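Beta-1,3-glucosyltransferase (Paecilomyces sp. J18, PDB 5JVV) is a carbohydrate-active enzyme whose chain probably folds as a beta-jelly-roll sandwich of two large curved sheets. Local coordinates at residues D25-F30 and D244-G249; G115-I120 and Y186-T191; T130-T135 and G164-G169; F194-F199 and G220-N225. All coordinates share one frame; numbering follows the deposited sequence.

Interaction 1: residues D25-F30 and D244-G249; sequences DPTNGF and DTTFCG
Asp25 OD2 is gripped by three donors, one of them from across the contact. Thr246 OG1 gives its proton to Asp25 OD2 at 2.8 Å, arriving from above the carboxylate plane. Thr27 OG1 reaches the same Asp25 OD2 on its syn side at 2.7 Å, and Gly29 N comes in on the anti side, 2.8 Å from Asp25 OD2. The other oxygen, Asp25 OD1, accepts from Thr27 N. Four donors round one buried carboxylate would probably favour its charged form, and they hold its rotation. Thr246 can serve here because its OG1 stands anti to its own backbone N (chi1 -171°), while its CG2 lies near Thr27 OG1.

Further along, Phe30 N donates to Phe247 O at 2.8 Å, a bent bond with an angle of 140° at the hydrogen. A water closes the far end, giving a proton to Asn28 O and accepting from Gly249 N, 2.9 Å from each. Backbone meets backbone between Gly29 and Gly249, whose CA atoms lie 3.7 Å apart. Apolar contact is light: Phe30 CB rests on Cys248 CB at 4.3 Å, and the Phe30 ring runs on to helix 269-279, which the Cys248-Cys273 disulfide also ties in. The arrangement is an Asx turn set within a type I beta turn, Asp25 to Asn28, clipped to the end of strand 240-247.

Interaction 2: residues G115-I120 and Y186-T191; sequences GEIDII and YAMQWT
Tyr186 OH donates to Ser173 O, outside the contact, while its ring lies against Ile119 and Ile120. What joins the two segments is apolar throughout. Ile120 covers one face of the phenol. Its CG1 stands over the ring centre, 3.8 Å from the centroid of Tyr186 and only 8° off the ring normal, a CH-pi contact. Ile120 CG1 is anti to the carbonyl carbon (chi1 -56°) and the chain runs on extended, which carries CD1 across the same face to 3.5 Å from Tyr186 CD2. Ile119 comes to the ring obliquely; its CG2 is 3.9 Å from Tyr186 CD1, the two side chains running antiparallel past one another.

Met188 fills in beside them. The bend at its chi3 turns CE back toward Ile119 CD1, 4.2 Å away, while Met188 SD lies 4.1 Å from Ile117 CG2, the two chains crossing at a slant. One methionine thus spans two isoleucines that project from the same side of the 116-121 strand.

Ile119 and Ile120 both pair with Phe104 of strand 100-107, a classic beta bulge that brings two successive side chains to the tyrosine. Strand 116-121 runs between strands 100-107 and 130-134 in one sheet. Strand 184-190 belongs to the other, where strand 195-201 adds Ile195 and Leu197 around Met188, so the contact lies in the hydrophobic layer between the two sheets.

Interaction 3: residues T130-T135 and G164-G169; sequences TMVLHT and GCVVQG
Val132 and Val166 lie side by side and point the same way from a non-hydrogen-bonded pair, Val166 CG2 resting 4.0 Å from Val132 CG1 and just as near Val132 CG2. On the other side of the sheet Met131 crosses Val167 at a slant. Met131 CG lies anti to the carbonyl carbon, beside the backbone N, and the chain then bends at chi3 (-75°), folding CE back over its partner: Met131 CE stands 3.7 Å from Val167 CG1 and 3.4 Å from Val167 O. On the same side, Leu133 meets Cys165 through its root, CB lying 3.6 Å from Cys165 SG, while its two methyls are carried off from the partner strand. Cys165 SG is disulfide-bonded to Cys156.

At the far end the His134 ring meets the backbone of Gly164 obliquely, with His134 ND1 3.5 Å from Gly164 CA. A side chain on Gly164 would run into His134 ND1 and Leu133 O, and its positive phi also suits glycine. Between the two faces run four backbone hydrogen bonds, paired as Met131 with Val167 and Leu133 with Cys165. Met131 N to Val167 O and its return bond are both 2.9 Å, and the Leu133 pair is only slightly longer.

The side carrying Met131, Leu133, Cys165 and Val167 packs on Phe226 of strand 224-226, which belongs to the opposing sheet. Strands 116-121 and 150-153 flank the pair. This is a regular antiparallel ladder, its strand directions 164° apart, in one sheet of a beta sandwich, with the Cys156-Cys165 disulfide fastened to strand 165-168.

Interaction 4: residues F194-F199 and G220-N225; sequences FIKLWF and GTPMGN
Trp198 carries its CG anti to the carbonyl carbon (chi1 -67°), and a chi2 of -99° stands the indole beside Pro222, the two side chains pointing the same way. Pro222 CA sits over one face toward the rim, 3.7 Å from the centroid of the five-membered ring of Trp198, a CH-pi contact. Farther along the indole, Trp198 CZ2 touches Pro222 CG. The ring's N-H serves as well: Trp198 NE1 donates to Gly220 O at 3.0 Å in a nearly straight bond, the oxygen lying close to the ring plane although the donor stands well above the carbonyl plane of Gly220.

Leu197 O is gripped twice, by Met223 N at 2.7 Å and Gly224 N at 3.0 Å, because Met223 and Gly224 both face Leu197: a classic beta bulge, placed where the chain enters strand 224-226 and pairs antiparallel with strand 195-201. The return bond, Leu197 N to Gly224 O, is 2.8 Å long.

On the side of the sheet that bears Lys196 and Asn225, these two chains run side by side. The lysine, extended beyond CG, passes Pro222 CG with its CD at 3.8 Å and sets its CE over the centre of the Phe194 ring. Lys196 CG and CE both lie near Asn225 OD1, an oxygen that this contact buries without a polar partner in the model; Asn225 ND2 is hydrogen-bonded to Asp146 O. Toward the other end Met223, bent at chi3, lays CE 3.7 Å from Phe199 CB, and its side chain also reaches Tyr186 of strand 184-190.

In the fold
Interactions 2, 3 and 4 cluster within about 9 to 12 Å of one another, centre to centre, on one part of the sandwich. Interactions 3 and 4 are backbone-bonded antiparallel pairs, one in each sheet; interaction 2 joins the sheets by side chains alone. Strand 116-121 neighbours strand 130-134, and strand 184-190 neighbours strand 195-201, so interaction 2 links the other two, and Met131 meets Leu197 in the shared core. Interaction 4 also reaches solvent at Gly220 and Thr221. Interaction 1 stands apart, about 21 Å from interaction 2 between centres: though largely buried, it relies on a carboxylate, hydroxyls, one backbone bond and a water to hold a loop to a strand end.

Interaction 1: residues D25-F30 and D244-G249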
loop_
_atom_site.group_PDB
_atom_site.type_symbol
_atom_site.label_atom_id
_atom_site.label_comp_id
_atom_site.label_asym_id
_atom_site.label_seq_id
_atom_site.Cartn_x
_atom_site.Cartn_y
_atom_site.Cartn_z
ATOM N N ASP A 25 14.459 -7.140 3.502
ATOM C CA ASP A 25 13.058 -7.173 3.076
ATOM C C ASP A 25 12.446 -8.569 3.191
ATOM O O ASP A 25 12.965 -9.518 2.605
ATOM C CB ASP A 25 12.952 -6.706 1.628
ATOM C CG ASP A 25 11.519 -6.635 1.148
ATOM O OD1 ASP A 25 10.622 -6.479 1.998
ATOM O OD2 ASP A 25 11.281 -6.746 -0.074
ATOM N N PRO A 26 11.332 -8.699 3.937
ATOM C CA PRO A 26 10.679 -10.015 3.989
ATOM C C PRO A 26 10.216 -10.504 2.612
ATOM O O PRO A 26 10.155 -11.721 2.395
ATOM C CB PRO A 26 9.483 -9.763 4.904
ATOM C CG PRO A 26 9.957 -8.665 5.809
ATOM C CD PRO A 26 10.723 -7.753 4.891
ATOM N N THR A 27 9.929 -9.580 1.693
ATOM C CA THR A 27 9.542 -9.950 0.326
ATOM C C THR A 27 10.728 -10.057 -0.657
ATOM O O THR A 27 10.535 -10.127 -1.881
ATOM C CB THR A 27 8.411 -9.033 -0.232
ATOM O OG1 THR A 27 8.695 -7.656 0.065
ATOM C CG2 THR A 27 7.101 -9.377 0.419
ATOM N N ASN A 28 11.944 -10.062 -0.113
ATOM C CA ASN A 28 13.156 -10.387 -0.870
ATOM C C ASN A 28 13.484 -9.389 -1.958
ATOM O O ASN A 28 14.153 -9.716 -2.947
ATOM C CB ASN A 28 13.068 -11.805 -1.445
ATOM C CG ASN A 28 12.907 -12.846 -0.366
ATOM O OD1 ASN A 28 13.715 -12.917 0.565
ATOM N ND2 ASN A 28 11.843 -13.627 -0.453
ATOM N N GLY A 29 13.028 -8.156 -1.762
ATOM C CA GLY A 29 13.259 -7.118 -2.742
ATOM C C GLY A 29 14.684 -6.598 -2.803
ATOM O O GLY A 29 15.491 -6.776 -1.873
ATOM N N PHE A 30 14.996 -5.953 -3.923
ATOM C CA PHE A 30 16.254 -5.246 -4.103
ATOM C C PHE A 30 16.103 -3.866 -3.472
ATOM O O PHE A 30 16.085 -2.835 -4.163
ATOM C CB PHE A 30 16.572 -5.152 -5.596
ATOM C CG PHE A 30 17.917 -4.554 -5.910
ATOM C CD1 PHE A 30 19.090 -5.233 -5.608
ATOM C CD2 PHE A 30 18.007 -3.315 -6.541
ATOM C CE1 PHE A 30 20.319 -4.687 -5.915
ATOM C CE2 PHE A 30 19.234 -2.760 -6.852
ATOM C CZ PHE A 30 20.396 -3.444 -6.543
ATOM N N ASP A 244 5.166 1.136 2.673
ATOM C CA ASP A 244 6.516 0.847 2.223
ATOM C C ASP A 244 6.623 0.978 0.717
ATOM O O ASP A 244 5.608 1.066 0.018
ATOM C CB ASP A 244 6.983 -0.541 2.712
ATOM C CG ASP A 244 6.343 -1.685 1.951
ATOM O OD1 ASP A 244 5.702 -2.552 2.589
ATOM O OD2 ASP A 244 6.498 -1.742 0.712
ATOM N N THR A 245 7.857 1.018 0.226
ATOM C CA THR A 245 8.139 0.794 -1.184
ATOM C C THR A 245 9.339 -0.140 -1.248
ATOM O O THR A 245 10.419 0.196 -0.753
ATOM C CB THR A 245 8.468 2.092 -1.931
ATOM O OG1 THR A 245 7.384 3.017 -1.769
ATOM C CG2 THR A 245 8.681 1.824 -3.425
ATOM N N THR A 246 9.139 -1.324 -1.819
ATOM C CA THR A 246 10.260 -2.215 -2.105
ATOM C C THR A 246 10.476 -2.269 -3.614
ATOM O O THR A 246 9.823 -1.524 -4.352
ATOM C CB THR A 246 10.063 -3.615 -1.464
ATOM O OG1 THR A 246 11.273 -4.369 -1.593
ATOM C CG2 THR A 246 8.907 -4.386 -2.115
ATOM N N PHE A 247 11.399 -3.114 -4.074
ATOM C CA PHE A 247 11.713 -3.212 -5.499
ATOM C C PHE A 247 11.901 -4.664 -5.850
ATOM O O PHE A 247 12.446 -5.408 -5.051
ATOM C CB PHE A 247 13.021 -2.488 -5.826
ATOM C CG PHE A 247 12.996 -1.018 -5.519
ATOM C CD1 PHE A 247 12.448 -0.116 -6.421
ATOM C CD2 PHE A 247 13.550 -0.535 -4.335
ATOM C CE1 PHE A 247 12.439 1.257 -6.142
ATOM C CE2 PHE A 247 13.539 0.828 -4.048
ATOM C CZ PHE A 247 12.992 1.723 -4.953
ATOM N N CYS A 248 11.451 -5.062 -7.034
ATOM C CA CYS A 248 11.704 -6.411 -7.542
ATOM C C CYS A 248 11.171 -7.465 -6.555
ATOM O O CYS A 248 10.015 -7.394 -6.148
ATOM C CB CYS A 248 13.199 -6.570 -7.898
ATOM S SG CYS A 248 13.778 -5.296 -9.087
ATOM N N GLY A 249 11.994 -8.420 -6.142
ATOM C CA GLY A 249 11.558 -9.386 -5.143
ATOM C C GLY A 249 10.448 -10.316 -5.611
ATOM O O GLY A 249 10.253 -10.493 -6.820
HETATM O O HOH W 1 14.854 -8.718 -5.538
#

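Interaction 2: residues G115-I120 and Y186-T191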
loop_
_atom_site.group_PDB
_atom_site.type_symbol
_atom_site.label_atom_id
_atom_site.label_comp_id
_atom_site.label_asym_id
_atom_site.label_seq_id
_atom_site.Cartn_x
_atom_site.Cartn_y
_atom_site.Cartn_z
ATOM N N GLY A 115 -1.958 -13.897 7.662
ATOM C CA GLY A 115 -2.719 -13.159 6.663
ATOM C C GLY A 115 -2.419 -11.669 6.722
ATOM O O GLY A 115 -1.577 -11.224 7.511
ATOM N N GLU A 116 -3.113 -10.896 5.888
ATOM C CA GLU A 116 -2.870 -9.456 5.798
ATOM C C GLU A 116 -3.974 -8.777 4.999
ATOM O O GLU A 116 -4.717 -9.431 4.255
ATOM C CB GLU A 116 -1.517 -9.183 5.127
ATOM C CG GLU A 116 -1.482 -9.528 3.649
ATOM C CD GLU A 116 -0.079 -9.556 3.086
ATOM O OE1 GLU A 116 0.336 -8.592 2.400
ATOM O OE2 GLU A 116 0.632 -10.547 3.335
ATOM N N ILE A 117 -4.082 -7.458 5.165
ATOM C CA ILE A 117 -4.995 -6.650 4.374
ATOM C C ILE A 117 -4.171 -5.694 3.521
ATOM O O ILE A 117 -3.452 -4.857 4.058
ATOM C CB ILE A 117 -5.929 -5.814 5.270
ATOM C CG1 ILE A 117 -6.747 -6.715 6.201
ATOM C CG2 ILE A 117 -6.851 -4.934 4.425
ATOM C CD1 ILE A 117 -7.287 -5.963 7.403
ATOM N N ASP A 118 -4.247 -5.827 2.201
ATOM C CA ASP A 118 -3.476 -4.943 1.323
ATOM C C ASP A 118 -4.416 -3.915 0.729
ATOM O O ASP A 118 -5.261 -4.257 -0.103
ATOM C CB ASP A 118 -2.792 -5.738 0.200
ATOM C CG ASP A 118 -1.896 -6.843 0.727
ATOM O OD1 ASP A 118 -1.264 -6.641 1.779
ATOM O OD2 ASP A 118 -1.838 -7.915 0.098
ATOM N N ILE A 119 -4.287 -2.665 1.182
ATOM C CA ILE A 119 -5.216 -1.603 0.803
ATOM C C ILE A 119 -4.832 -0.955 -0.530
ATOM O O ILE A 119 -5.680 -0.797 -1.421
ATOM C CB ILE A 119 -5.302 -0.535 1.900
ATOM C CG1 ILE A 119 -5.778 -1.176 3.212
ATOM C CG2 ILE A 119 -6.266 0.584 1.490
ATOM C CD1 ILE A 119 -5.662 -0.235 4.410
ATOM N N ILE A 120 -3.559 -0.579 -0.643
ATOM C CA ILE A 120 -2.968 -0.132 -1.897
ATOM C C ILE A 120 -1.793 -1.049 -2.174
ATOM O O ILE A 120 -0.907 -1.215 -1.326
ATOM C CB ILE A 120 -2.438 1.308 -1.820
ATOM C CG1 ILE A 120 -3.539 2.271 -1.383
ATOM C CG2 ILE A 120 -1.870 1.728 -3.180
ATOM C CD1 ILE A 120 -3.019 3.681 -1.085
ATOM N N TYR A 186 -7.984 7.025 0.628
ATOM C CA TYR A 186 -8.321 5.617 0.779
ATOM C C TYR A 186 -8.926 5.410 2.160
ATOM O O TYR A 186 -8.367 5.862 3.170
ATOM C CB TYR A 186 -7.092 4.725 0.573
ATOM C CG TYR A 186 -6.968 4.245 -0.855
ATOM C CD1 TYR A 186 -7.594 3.073 -1.260
ATOM C CD2 TYR A 186 -6.248 4.967 -1.803
ATOM C CE1 TYR A 186 -7.502 2.622 -2.552
ATOM C CE2 TYR A 186 -6.148 4.521 -3.111
ATOM C CZ TYR A 186 -6.786 3.345 -3.477
ATOM O OH TYR A 186 -6.723 2.863 -4.768
ATOM N N ALA A 187 -10.066 4.733 2.197
ATOM C CA ALA A 187 -10.782 4.495 3.440
ATOM C C ALA A 187 -11.036 3.011 3.628
ATOM O O ALA A 187 -11.364 2.303 2.675
ATOM C CB ALA A 187 -12.106 5.251 3.449
ATOM N N MET A 188 -10.892 2.546 4.866
ATOM C CA MET A 188 -11.242 1.172 5.210
ATOM C C MET A 188 -12.241 1.159 6.353
ATOM O O MET A 188 -12.024 1.817 7.371
ATOM C CB MET A 188 -10.000 0.388 5.636
ATOM C CG MET A 188 -10.361 -1.001 6.155
ATOM S SD MET A 188 -8.957 -2.080 6.498
ATOM C CE MET A 188 -8.079 -1.137 7.737
ATOM N N GLN A 189 -13.332 0.411 6.182
ATOM C CA GLN A 189 -14.214 0.076 7.294
ATOM C C GLN A 189 -14.046 -1.406 7.608
ATOM O O GLN A 189 -14.178 -2.249 6.720
ATOM C CB GLN A 189 -15.672 0.348 6.955
ATOM C CG GLN A 189 -16.613 0.097 8.130
ATOM C CD GLN A 189 -18.077 0.202 7.749
ATOM O OE1 GLN A 189 -18.435 0.098 6.577
ATOM N NE2 GLN A 189 -18.932 0.406 8.746
ATOM N N TRP A 190 -13.757 -1.714 8.869
ATOM C CA TRP A 190 -13.493 -3.093 9.295
ATOM C C TRP A 190 -14.472 -3.468 10.410
ATOM O O TRP A 190 -14.461 -2.857 11.481
ATOM C CB TRP A 190 -12.032 -3.170 9.763
ATOM C CG TRP A 190 -11.559 -4.420 10.481
ATOM C CD1 TRP A 190 -12.215 -5.613 10.627
ATOM C CD2 TRP A 190 -10.295 -4.574 11.142
ATOM N NE1 TRP A 190 -11.430 -6.495 11.342
ATOM C CE2 TRP A 190 -10.252 -5.875 11.675
ATOM C CE3 TRP A 190 -9.200 -3.729 11.335
ATOM C CZ2 TRP A 190 -9.157 -6.350 12.393
ATOM C CZ3 TRP A 190 -8.108 -4.200 12.042
ATOM C CH2 TRP A 190 -8.095 -5.499 12.566
ATOM N N THR A 191 -15.337 -4.448 10.138
ATOM C CA THR A 191 -16.286 -4.961 11.134
ATOM C C THR A 191 -16.089 -6.463 11.234
ATOM O O THR A 191 -15.257 -7.006 10.522
ATOM C CB THR A 191 -17.751 -4.682 10.743
ATOM O OG1 THR A 191 -18.117 -5.507 9.626
ATOM C CG2 THR A 191 -17.951 -3.224 10.389
#

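Interaction 3: residues T130-T135 and G164-G169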
loop_
_atom_site.group_PDB
_atom_site.type_symbol
_atom_site.label_atom_id
_atom_site.label_comp_id
_atom_site.label_asym_id
_atom_site.label_seq_id
_atom_site.Cartn_x
_atom_site.Cartn_y
_atom_site.Cartn_z
ATOM N N THR A 130 -4.624 -2.828 -6.876
ATOM C CA THR A 130 -5.078 -4.173 -6.532
ATOM C C THR A 130 -5.194 -4.298 -5.028
ATOM O O THR A 130 -4.228 -4.195 -4.280
ATOM C CB THR A 130 -4.213 -5.318 -7.118
ATOM O OG1 THR A 130 -2.834 -5.113 -6.790
ATOM C CG2 THR A 130 -4.371 -5.388 -8.626
ATOM N N MET A 131 -6.433 -4.483 -4.590
ATOM C CA MET A 131 -6.734 -4.693 -3.178
ATOM C C MET A 131 -6.716 -6.192 -2.952
ATOM O O MET A 131 -7.302 -6.942 -3.734
ATOM C CB MET A 131 -8.123 -4.139 -2.846
ATOM C CG MET A 131 -8.215 -2.615 -3.022
ATOM S SD MET A 131 -9.910 -2.026 -3.126
ATOM C CE MET A 131 -10.303 -2.551 -4.798
ATOM N N VAL A 132 -6.036 -6.639 -1.899
ATOM C CA VAL A 132 -5.888 -8.077 -1.655
ATOM C C VAL A 132 -6.079 -8.384 -0.175
ATOM O O VAL A 132 -5.547 -7.670 0.676
ATOM C CB VAL A 132 -4.471 -8.578 -2.036
ATOM C CG1 VAL A 132 -4.412 -10.110 -1.994
ATOM C CG2 VAL A 132 -4.054 -8.082 -3.410
ATOM N N LEU A 133 -6.834 -9.438 0.134
ATOM C CA LEU A 133 -6.790 -9.999 1.481
ATOM C C LEU A 133 -6.205 -11.402 1.420
ATOM O O LEU A 133 -6.408 -12.124 0.440
ATOM C CB LEU A 133 -8.184 -10.063 2.113
ATOM C CG LEU A 133 -8.601 -8.903 3.022
ATOM C CD1 LEU A 133 -8.561 -7.557 2.304
ATOM C CD2 LEU A 133 -9.991 -9.152 3.609
ATOM N N HIS A 134 -5.466 -11.769 2.462
ATOM C CA HIS A 134 -5.054 -13.149 2.675
ATOM C C HIS A 134 -5.535 -13.502 4.064
ATOM O O HIS A 134 -5.272 -12.760 5.012
ATOM C CB HIS A 134 -3.525 -13.285 2.624
ATOM C CG HIS A 134 -2.915 -12.877 1.319
ATOM N ND1 HIS A 134 -2.808 -13.735 0.247
ATOM C CD2 HIS A 134 -2.361 -11.707 0.922
ATOM C CE1 HIS A 134 -2.219 -13.110 -0.757
ATOM N NE2 HIS A 134 -1.940 -11.878 -0.374
ATOM N N THR A 135 -6.247 -14.617 4.194
ATOM C CA THR A 135 -6.806 -15.011 5.484
ATOM C C THR A 135 -6.320 -16.395 5.884
ATOM O O THR A 135 -5.972 -17.199 5.019
ATOM C CB THR A 135 -8.353 -15.030 5.458
ATOM O OG1 THR A 135 -8.816 -15.945 4.450
ATOM C CG2 THR A 135 -8.921 -13.646 5.168
ATOM N N GLY A 164 -4.549 -15.116 -2.784
ATOM C CA GLY A 164 -5.480 -14.443 -1.892
ATOM C C GLY A 164 -6.691 -13.990 -2.684
ATOM O O GLY A 164 -6.831 -14.340 -3.857
ATOM N N CYS A 165 -7.594 -13.237 -2.054
ATOM C CA CYS A 165 -8.737 -12.698 -2.774
ATOM C C CYS A 165 -8.432 -11.278 -3.226
ATOM O O CYS A 165 -8.071 -10.413 -2.422
ATOM C CB CYS A 165 -10.024 -12.770 -1.940
ATOM S SG CYS A 165 -9.893 -12.060 -0.286
ATOM N N VAL A 166 -8.563 -11.059 -4.528
ATOM C CA VAL A 166 -8.052 -9.860 -5.172
ATOM C C VAL A 166 -9.185 -9.128 -5.862
ATOM O O VAL A 166 -9.967 -9.739 -6.593
ATOM C CB VAL A 166 -7.008 -10.239 -6.237
ATOM C CG1 VAL A 166 -6.555 -9.006 -6.997
ATOM C CG2 VAL A 166 -5.828 -10.977 -5.596
ATOM N N VAL A 167 -9.278 -7.820 -5.623
ATOM C CA VAL A 167 -10.223 -6.965 -6.333
ATOM C C VAL A 167 -9.441 -5.849 -7.029
ATOM O O VAL A 167 -8.666 -5.114 -6.393
ATOM C CB VAL A 167 -11.278 -6.348 -5.381
ATOM C CG1 VAL A 167 -12.260 -5.450 -6.148
ATOM C CG2 VAL A 167 -12.035 -7.440 -4.641
ATOM N N GLN A 168 -9.619 -5.737 -8.342
ATOM C CA GLN A 168 -8.962 -4.679 -9.107
ATOM C C GLN A 168 -9.739 -3.373 -8.994
ATOM O O GLN A 168 -10.952 -3.336 -9.218
ATOM C CB GLN A 168 -8.840 -5.087 -10.580
ATOM C CG GLN A 168 -8.322 -3.961 -11.478
ATOM C CD GLN A 168 -8.210 -4.361 -12.939
ATOM O OE1 GLN A 168 -9.216 -4.581 -13.615
ATOM N NE2 GLN A 168 -6.978 -4.447 -13.435
ATOM N N GLY A 169 -9.035 -2.295 -8.653
ATOM C CA GLY A 169 -9.646 -0.983 -8.530
ATOM C C GLY A 169 -9.946 -0.344 -9.875
ATOM O O GLY A 169 -9.570 -0.868 -10.919
#

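Interaction 4: residues F194-F199 and G220-N225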
loop_
_atom_site.group_PDB
_atom_site.type_symbol
_atom_site.label_atom_id
_atom_site.label_comp_id
_atom_site.label_asym_id
_atom_site.label_seq_id
_atom_site.Cartn_x
_atom_site.Cartn_y
_atom_site.Cartn_z
ATOM N N PHE A 194 -17.122 -7.856 7.626
ATOM C CA PHE A 194 -16.511 -7.428 6.377
ATOM C C PHE A 194 -15.383 -6.420 6.535
ATOM O O PHE A 194 -15.248 -5.761 7.567
ATOM C CB PHE A 194 -17.577 -6.873 5.414
ATOM C CG PHE A 194 -18.366 -5.700 5.958
ATOM C CD1 PHE A 194 -17.791 -4.434 6.060
ATOM C CD2 PHE A 194 -19.694 -5.856 6.316
ATOM C CE1 PHE A 194 -18.522 -3.360 6.544
ATOM C CE2 PHE A 194 -20.437 -4.782 6.793
ATOM C CZ PHE A 194 -19.842 -3.536 6.911
ATOM N N ILE A 195 -14.565 -6.329 5.495
ATOM C CA ILE A 195 -13.665 -5.202 5.317
ATOM C C ILE A 195 -14.055 -4.547 4.002
ATOM O O ILE A 195 -14.072 -5.197 2.954
ATOM C CB ILE A 195 -12.191 -5.652 5.296
ATOM C CG1 ILE A 195 -11.759 -6.010 6.719
ATOM C CG2 ILE A 195 -11.298 -4.546 4.749
ATOM C CD1 ILE A 195 -10.605 -6.963 6.774
ATOM N N LYS A 196 -14.406 -3.267 4.062
ATOM C CA LYS A 196 -14.758 -2.520 2.859
ATOM C C LYS A 196 -13.714 -1.453 2.602
ATOM O O LYS A 196 -13.276 -0.776 3.536
ATOM C CB LYS A 196 -16.133 -1.877 3.007
ATOM C CG LYS A 196 -17.273 -2.880 2.979
ATOM C CD LYS A 196 -18.604 -2.195 3.277
ATOM C CE LYS A 196 -19.758 -3.183 3.252
ATOM N NZ LYS A 196 -21.073 -2.498 3.520
ATOM N N LEU A 197 -13.313 -1.314 1.341
ATOM C CA LEU A 197 -12.313 -0.314 0.956
ATOM C C LEU A 197 -12.885 0.642 -0.085
ATOM O O LEU A 197 -13.538 0.201 -1.035
ATOM C CB LEU A 197 -11.056 -0.989 0.402
ATOM C CG LEU A 197 -10.383 -2.021 1.308
ATOM C CD1 LEU A 197 -9.234 -2.711 0.570
ATOM C CD2 LEU A 197 -9.861 -1.345 2.561
ATOM N N TRP A 198 -12.645 1.942 0.103
ATOM C CA TRP A 198 -13.075 2.957 -0.854
ATOM C C TRP A 198 -11.879 3.784 -1.303
ATOM O O TRP A 198 -10.940 4.003 -0.535
ATOM C CB TRP A 198 -14.073 3.937 -0.228
ATOM C CG TRP A 198 -15.428 3.412 0.172
ATOM C CD1 TRP A 198 -16.603 3.524 -0.536
ATOM C CD2 TRP A 198 -15.768 2.771 1.408
ATOM N NE1 TRP A 198 -17.639 2.962 0.176
ATOM C CE2 TRP A 198 -17.154 2.490 1.370
ATOM C CE3 TRP A 198 -15.032 2.386 2.536
ATOM C CZ2 TRP A 198 -17.818 1.862 2.422
ATOM C CZ3 TRP A 198 -15.695 1.760 3.581
ATOM C CH2 TRP A 198 -17.078 1.500 3.514
ATOM N N PHE A 199 -11.924 4.254 -2.548
ATOM C CA PHE A 199 -10.997 5.276 -3.017
ATOM C C PHE A 199 -11.814 6.475 -3.475
ATOM O O PHE A 199 -12.720 6.324 -4.299
ATOM C CB PHE A 199 -10.115 4.764 -4.156
ATOM C CG PHE A 199 -9.471 5.864 -4.956
ATOM C CD1 PHE A 199 -8.651 6.810 -4.343
ATOM C CD2 PHE A 199 -9.695 5.963 -6.323
ATOM C CE1 PHE A 199 -8.058 7.830 -5.086
ATOM C CE2 PHE A 199 -9.109 6.987 -7.071
ATOM C CZ PHE A 199 -8.296 7.911 -6.454
ATOM N N GLY A 220 -20.950 5.774 -0.327
ATOM C CA GLY A 220 -21.422 5.102 -1.523
ATOM C C GLY A 220 -20.894 3.683 -1.607
ATOM O O GLY A 220 -20.483 3.096 -0.600
ATOM N N THR A 221 -20.912 3.129 -2.813
ATOM C CA THR A 221 -20.513 1.741 -3.039
ATOM C C THR A 221 -19.011 1.579 -2.823
ATOM O O THR A 221 -18.231 2.389 -3.321
ATOM C CB THR A 221 -20.873 1.315 -4.470
ATOM O OG1 THR A 221 -22.273 1.534 -4.691
ATOM C CG2 THR A 221 -20.547 -0.160 -4.695
ATOM N N PRO A 222 -18.599 0.542 -2.065
ATOM C CA PRO A 222 -17.163 0.313 -1.851
ATOM C C PRO A 222 -16.453 0.011 -3.156
ATOM O O PRO A 222 -17.090 -0.508 -4.080
ATOM C CB PRO A 222 -17.131 -0.958 -0.994
ATOM C CG PRO A 222 -18.455 -1.013 -0.333
ATOM C CD PRO A 222 -19.432 -0.412 -1.311
ATOM N N MET A 223 -15.155 0.287 -3.233
ATOM C CA MET A 223 -14.395 -0.159 -4.392
ATOM C C MET A 223 -14.039 -1.633 -4.251
ATOM O O MET A 223 -14.060 -2.373 -5.229
ATOM C CB MET A 223 -13.139 0.690 -4.605
ATOM C CG MET A 223 -12.473 0.442 -5.950
ATOM S SD MET A 223 -11.211 1.665 -6.349
ATOM C CE MET A 223 -9.881 1.208 -5.230
ATOM N N GLY A 224 -13.728 -2.055 -3.027
ATOM C CA GLY A 224 -13.516 -3.460 -2.722
ATOM C C GLY A 224 -14.394 -3.859 -1.545
ATOM O O GLY A 224 -14.310 -3.257 -0.473
ATOM N N ASN A 225 -15.251 -4.854 -1.742
ATOM C CA ASN A 225 -16.175 -5.276 -0.690
ATOM C C ASN A 225 -15.826 -6.690 -0.242
ATOM O O ASN A 225 -16.275 -7.674 -0.847
ATOM C CB ASN A 225 -17.624 -5.189 -1.186
ATOM C CG ASN A 225 -18.646 -5.287 -0.058
ATOM O OD1 ASN A 225 -18.354 -5.799 1.026
ATOM N ND2 ASN A 225 -19.865 -4.813 -0.323
#